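Local coordinates for DUF1460 domain-containing protein (Legionella pneumophila subsp. pneumophila, PDB 2IM9) that is of unknown function but belongs to the N-acetylmuramoyl-L-alanine amidase-like family, and so may act on bacterial cell-wall peptides, at residues A170-N175 with E263-H268; F136-W141 with S215-P220. All coordinates share one frame; numbering follows the deposited sequence.

Contact 1 (A170-N175 with E263-H268); sequences ANALIN and ELDISH
Glu263 sets its CG anti to the carbonyl carbon and stays extended beyond it (chi2 -175°), which carries CD close to Leu173 N. Ile174 has CG1 beside its backbone N, and chi2 of -65° places CD1 near Glu263 O and Leu264 CD1. The main polar link is a hydrogen bond from Leu173 N to Glu263 OE1 at 2.9 Å. It is almost straight at the hydrogen, with an N-H...O angle of 177°. The N-H meets OE1 on its anti side and somewhat out of the carboxylate plane. OE2 of the same carboxylate is in a salt bridge with Arg257, so both oxygens of Glu263 have partners.

Ala172 turns its methyl group toward the other segment. Ala172 CB lies 3.6 Å from Leu264 C and 3.8 Å from Asp265 CB. Ile174 CD1 packs 3.4 Å from Glu263 O and 4.1 Å from Leu264 CD1, and the side chains of Ile174 and Leu264 cross obliquely. A water adds a bridge at the Glu263 end, 2.7 Å from Leu173 O, to which it donates; it accepts from Glu263 N.

No backbone hydrogen bond joins the two segments directly. Segment 170-175 pairs instead with strand 214-223, and Leu264 and Asp265 bond to strand 246-254. The contact thus joins two strands of one antiparallel sheet that are not paired with each other. Ile174 also packs on Phe136 and on Ile139 of helix 137-147.

Contact 2 (F136-W141 with S215-P220); sequences FTSIDW and SLSNVP
The first turn of helix 137-147 packs here against the irregular middle of strand 214-223, within the amidase-like part of the chain. Ile139 and Ser138 meet Ser215, Ser217 and Val219, the alternate residues that the strand points at the helix. Ile139 CG2 sits between two serine methylenes, 3.8 Å from Ser215 CB and 3.8 Å from Ser217 CB. Ile139 CD1 also reaches the Ser215 side chain, 4.0 Å from Ser215 OG. Ser138 CB touches Val219 CG2 at 3.7 Å. Ser138 OG stands between its own backbone N and carbonyl carbon (chi1 60°), a position that puts it 3.6 Å from Ser217 CB.

The start of the helix is tied up within its own segment. Phe136 O accepts from both Asp140 N and Trp141 N, which approach from opposite faces of its plane. The bond from Trp141 N to Phe136 O, at 2.9 Å, belongs to a wider pi-type turn. In return, Phe136 N donates to Asp140 OD2 at 3.0 Å, while Asp140 OD1 forms a salt bridge with Lys176.

Across the interface itself the contact is van der Waals packing, made largely by carbon atoms: Ile139 and Val219 against the methylenes of the serines. The serines are small, which is consistent with the close approach of 5.9 Å between CA of Ile139 and CA of Ser217. The two buried hydroxyls, of Ser138 and Ser217, do not pair with each other. Both are hydrogen-bonded to OD2 of Asp265, so one carboxylate oxygen satisfies a polar group from each side and probably helps to hold helix and strand together.

The centres of contact 1 and contact 2 lie about 7 Å apart, on the same side of the chain's centre. Their segments alternate along the chain, in the order 136-141, 170-175, 215-220, 263-268. Strands 168-175 and 214-223 are antiparallel neighbours in one sheet, joined by backbone bonds such as Ile174 N to Ser215 O. Strand 264-275 belongs to the same sheet, and helix 137-147 packs against that sheet. Asp265 is the junction between the two contacts. They therefore form one continuous patch that brings together four parts of the chain, distant in sequence, within its amidase-like region.

Contact 1 (A170-N175 with E263-H268)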
loop_
_atom_site.group_PDB
_atom_site.type_symbol
_atom_site.label_atom_id
_atom_site.label_comp_id
_atom_site.label_asym_id
_atom_site.label_seq_id
_atom_site.Cartn_x
_atom_site.Cartn_y
_atom_site.Cartn_z
ATOM N N ALA A 170 -8.165 8.485 -13.370
ATOM C CA ALA A 170 -8.361 9.363 -12.213
ATOM C C ALA A 170 -7.141 10.263 -12.078
ATOM O O ALA A 170 -6.012 9.806 -12.245
ATOM C CB ALA A 170 -8.527 8.547 -10.962
ATOM N N ASN A 171 -7.373 11.539 -11.765
ATOM C CA ASN A 171 -6.286 12.476 -11.526
ATOM C C ASN A 171 -6.493 13.179 -10.191
ATOM O O ASN A 171 -7.621 13.532 -9.826
ATOM C CB ASN A 171 -6.216 13.538 -12.617
ATOM C CG ASN A 171 -6.318 12.959 -14.003
ATOM O OD1 ASN A 171 -7.220 13.329 -14.767
ATOM N ND2 ASN A 171 -5.426 12.040 -14.337
ATOM N N ALA A 172 -5.410 13.367 -9.461
ATOM C CA ALA A 172 -5.451 14.246 -8.307
ATOM C C ALA A 172 -4.204 15.086 -8.378
ATOM O O ALA A 172 -3.148 14.588 -8.730
ATOM C CB ALA A 172 -5.460 13.439 -7.034
ATOM N N LEU A 173 -4.334 16.364 -8.036
ATOM C CA LEU A 173 -3.160 17.226 -7.992
ATOM C C LEU A 173 -2.580 17.146 -6.583
ATOM O O LEU A 173 -3.158 17.697 -5.635
ATOM C CB LEU A 173 -3.518 18.659 -8.366
ATOM C CG LEU A 173 -2.303 19.570 -8.479
ATOM C CD1 LEU A 173 -1.377 19.100 -9.584
ATOM C CD2 LEU A 173 -2.768 20.989 -8.730
ATOM N N ILE A 174 -1.478 16.411 -6.473
ATOM C CA ILE A 174 -0.847 16.114 -5.182
ATOM C C ILE A 174 0.153 17.210 -4.898
ATOM O O ILE A 174 1.213 17.277 -5.526
ATOM C CB ILE A 174 -0.101 14.743 -5.150
ATOM C CG1 ILE A 174 -0.984 13.587 -5.648
ATOM C CG2 ILE A 174 0.457 14.480 -3.745
ATOM C CD1 ILE A 174 -2.189 13.274 -4.792
ATOM N N ASN A 175 -0.186 18.064 -3.947
ATOM C CA ASN A 175 0.616 19.245 -3.634
ATOM C C ASN A 175 1.374 18.934 -2.340
ATOM O O ASN A 175 0.824 19.101 -1.246
ATOM C CB ASN A 175 -0.337 20.441 -3.448
ATOM C CG ASN A 175 0.394 21.766 -3.230
ATOM O OD1 ASN A 175 1.452 21.805 -2.611
ATOM N ND2 ASN A 175 -0.203 22.870 -3.719
ATOM N N GLU A 263 -5.611 17.419 -2.662
ATOM C CA GLU A 263 -6.460 16.413 -3.310
ATOM C C GLU A 263 -5.800 15.062 -3.164
ATOM O O GLU A 263 -4.572 14.972 -3.014
ATOM C CB GLU A 263 -6.603 16.706 -4.802
ATOM C CG GLU A 263 -7.300 17.996 -5.107
ATOM C CD GLU A 263 -7.521 18.185 -6.600
ATOM O OE1 GLU A 263 -7.007 17.368 -7.427
ATOM O OE2 GLU A 263 -8.234 19.167 -6.940
ATOM N N LEU A 264 -6.607 14.010 -3.228
ATOM C CA LEU A 264 -6.081 12.660 -3.171
ATOM C C LEU A 264 -6.837 11.748 -4.136
ATOM O O LEU A 264 -7.943 12.092 -4.605
ATOM C CB LEU A 264 -6.175 12.123 -1.739
ATOM C CG LEU A 264 -5.310 10.907 -1.369
ATOM C CD1 LEU A 264 -3.820 11.080 -1.763
ATOM C CD2 LEU A 264 -5.452 10.667 0.125
ATOM N N ASP A 265 -6.246 10.603 -4.451
ATOM C CA ASP A 265 -6.808 9.724 -5.482
ATOM C C ASP A 265 -7.063 8.274 -5.051
ATOM O O ASP A 265 -7.870 7.581 -5.678
ATOM C CB ASP A 265 -5.902 9.719 -6.727
ATOM C CG ASP A 265 -4.401 9.627 -6.381
ATOM O OD1 ASP A 265 -4.050 9.371 -5.196
ATOM O OD2 ASP A 265 -3.577 9.833 -7.307
ATOM N N ILE A 266 -6.340 7.807 -4.034
ATOM C CA ILE A 266 -6.368 6.392 -3.625
ATOM C C ILE A 266 -6.576 6.292 -2.109
ATOM O O ILE A 266 -5.837 6.924 -1.337
ATOM C CB ILE A 266 -5.066 5.650 -4.044
ATOM C CG1 ILE A 266 -4.842 5.754 -5.566
ATOM C CG2 ILE A 266 -5.083 4.194 -3.537
ATOM C CD1 ILE A 266 -3.520 5.154 -5.985
ATOM N N SER A 267 -7.562 5.498 -1.681
ATOM C CA SER A 267 -8.010 5.527 -0.277
ATOM C C SER A 267 -7.692 4.241 0.482
ATOM O O SER A 267 -7.704 4.220 1.732
ATOM C CB SER A 267 -9.520 5.796 -0.215
ATOM O OG SER A 267 -10.234 4.864 -1.018
ATOM N N HIS A 268 -7.383 3.174 -0.253
ATOM C CA HIS A 268 -7.169 1.858 0.347
ATOM C C HIS A 268 -6.540 0.900 -0.663
ATOM O O HIS A 268 -6.571 1.137 -1.878
ATOM C CB HIS A 268 -8.518 1.284 0.838
ATOM C CG HIS A 268 -8.388 0.098 1.737
ATOM N ND1 HIS A 268 -9.155 -1.040 1.589
ATOM C CD2 HIS A 268 -7.591 -0.123 2.809
ATOM C CE1 HIS A 268 -8.821 -1.920 2.523
ATOM N NE2 HIS A 268 -7.879 -1.385 3.278
HETATM O O HOH W 1 -9.421 15.875 -9.110
HETATM O O HOH W 2 -4.349 19.698 -4.306
#

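Contact 2 (F136-W141 with S215-P220)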
loop_
_atom_site.group_PDB
_atom_site.type_symbol
_atom_site.label_atom_id
_atom_site.label_comp_id
_atom_site.label_asym_id
_atom_site.label_seq_id
_atom_site.Cartn_x
_atom_site.Cartn_y
_atom_site.Cartn_z
ATOM N N PHE A 136 2.512 8.775 -0.798
ATOM C CA PHE A 136 1.352 8.799 -1.694
ATOM C C PHE A 136 1.352 7.583 -2.603
ATOM O O PHE A 136 2.293 7.346 -3.366
ATOM C CB PHE A 136 1.320 10.088 -2.505
ATOM C CG PHE A 136 1.037 11.297 -1.669
ATOM C CD1 PHE A 136 -0.275 11.695 -1.442
ATOM C CD2 PHE A 136 2.076 12.011 -1.073
ATOM C CE1 PHE A 136 -0.561 12.795 -0.648
ATOM C CE2 PHE A 136 1.806 13.134 -0.256
ATOM C CZ PHE A 136 0.482 13.522 -0.045
ATOM N N THR A 137 0.299 6.801 -2.499
ATOM C CA THR A 137 0.206 5.561 -3.267
ATOM C C THR A 137 0.402 5.757 -4.767
ATOM O O THR A 137 1.040 4.913 -5.429
ATOM C CB THR A 137 -1.101 4.826 -2.927
ATOM O OG1 THR A 137 -1.141 4.664 -1.500
ATOM C CG2 THR A 137 -1.135 3.447 -3.572
ATOM N N SER A 138 -0.128 6.840 -5.317
ATOM C CA SER A 138 -0.011 7.026 -6.772
ATOM C C SER A 138 1.352 7.586 -7.169
ATOM O O SER A 138 2.177 6.881 -7.782
ATOM C CB SER A 138 -1.155 7.886 -7.314
ATOM O OG SER A 138 -1.174 9.165 -6.716
ATOM N N ILE A 139 1.610 8.837 -6.797
ATOM C CA ILE A 139 2.760 9.552 -7.347
ATOM C C ILE A 139 4.097 9.138 -6.736
ATOM O O ILE A 139 5.162 9.394 -7.321
ATOM C CB ILE A 139 2.552 11.082 -7.271
ATOM C CG1 ILE A 139 2.325 11.519 -5.834
ATOM C CG2 ILE A 139 1.366 11.503 -8.142
ATOM C CD1 ILE A 139 3.243 12.606 -5.410
ATOM N N ASP A 140 4.045 8.505 -5.558
ATOM C CA ASP A 140 5.253 7.944 -4.951
ATOM C C ASP A 140 5.331 6.431 -5.168
ATOM O O ASP A 140 6.195 5.939 -5.887
ATOM C CB ASP A 140 5.309 8.220 -3.449
ATOM C CG ASP A 140 5.426 9.690 -3.110
ATOM O OD1 ASP A 140 6.081 10.455 -3.854
ATOM O OD2 ASP A 140 4.887 10.061 -2.055
ATOM N N TRP A 141 4.432 5.688 -4.529
ATOM C CA TRP A 141 4.595 4.235 -4.425
ATOM C C TRP A 141 4.422 3.543 -5.764
ATOM O O TRP A 141 5.326 2.796 -6.203
ATOM C CB TRP A 141 3.611 3.655 -3.398
ATOM C CG TRP A 141 3.903 2.233 -2.973
ATOM C CD1 TRP A 141 4.842 1.823 -2.059
ATOM C CD2 TRP A 141 3.205 1.047 -3.386
ATOM N NE1 TRP A 141 4.800 0.454 -1.913
ATOM C CE2 TRP A 141 3.810 -0.051 -2.719
ATOM C CE3 TRP A 141 2.156 0.805 -4.274
ATOM C CZ2 TRP A 141 3.379 -1.370 -2.898
ATOM C CZ3 TRP A 141 1.721 -0.512 -4.459
ATOM C CH2 TRP A 141 2.331 -1.586 -3.763
ATOM N N SER A 215 2.575 17.106 -8.122
ATOM C CA SER A 215 2.454 16.122 -9.191
ATOM C C SER A 215 1.004 15.812 -9.444
ATOM O O SER A 215 0.250 15.545 -8.496
ATOM C CB SER A 215 3.143 14.814 -8.801
ATOM O OG SER A 215 4.471 15.028 -8.368
ATOM N N LEU A 216 0.618 15.816 -10.720
ATOM C CA LEU A 216 -0.735 15.431 -11.081
ATOM C C LEU A 216 -0.728 13.935 -11.350
ATOM O O LEU A 216 0.007 13.466 -12.222
ATOM C CB LEU A 216 -1.188 16.179 -12.340
ATOM C CG LEU A 216 -2.629 15.949 -12.821
ATOM C CD1 LEU A 216 -3.687 16.543 -11.881
ATOM C CD2 LEU A 216 -2.749 16.538 -14.249
ATOM N N SER A 217 -1.531 13.173 -10.613
ATOM C CA SER A 217 -1.516 11.737 -10.819
ATOM C C SER A 217 -2.244 11.369 -12.113
ATOM O O SER A 217 -2.995 12.181 -12.681
ATOM C CB SER A 217 -2.123 11.008 -9.621
ATOM O OG SER A 217 -3.515 11.228 -9.555
ATOM N N ASN A 218 -2.014 10.143 -12.580
ATOM C CA ASN A 218 -2.732 9.614 -13.744
ATOM C C ASN A 218 -2.950 8.120 -13.476
ATOM O O ASN A 218 -2.110 7.257 -13.808
ATOM C CB ASN A 218 -1.957 9.852 -15.047
ATOM C CG ASN A 218 -2.867 9.886 -16.283
ATOM O OD1 ASN A 218 -4.029 10.314 -16.206
ATOM N ND2 ASN A 218 -2.326 9.494 -17.430
ATOM N N VAL A 219 -4.069 7.825 -12.829
ATOM C CA VAL A 219 -4.278 6.494 -12.270
ATOM C C VAL A 219 -5.389 5.790 -13.031
ATOM O O VAL A 219 -6.561 6.168 -12.896
ATOM C CB VAL A 219 -4.685 6.562 -10.786
ATOM C CG1 VAL A 219 -4.894 5.134 -10.229
ATOM C CG2 VAL A 219 -3.611 7.340 -9.963
ATOM N N PRO A 220 -5.037 4.741 -13.802
ATOM C CA PRO A 220 -6.117 4.012 -14.471
ATOM C C PRO A 220 -7.044 3.352 -13.459
ATOM O O PRO A 220 -6.588 2.916 -12.384
ATOM C CB PRO A 220 -5.370 2.948 -15.286
ATOM C CG PRO A 220 -3.990 3.532 -15.480
ATOM C CD PRO A 220 -3.713 4.185 -14.152
#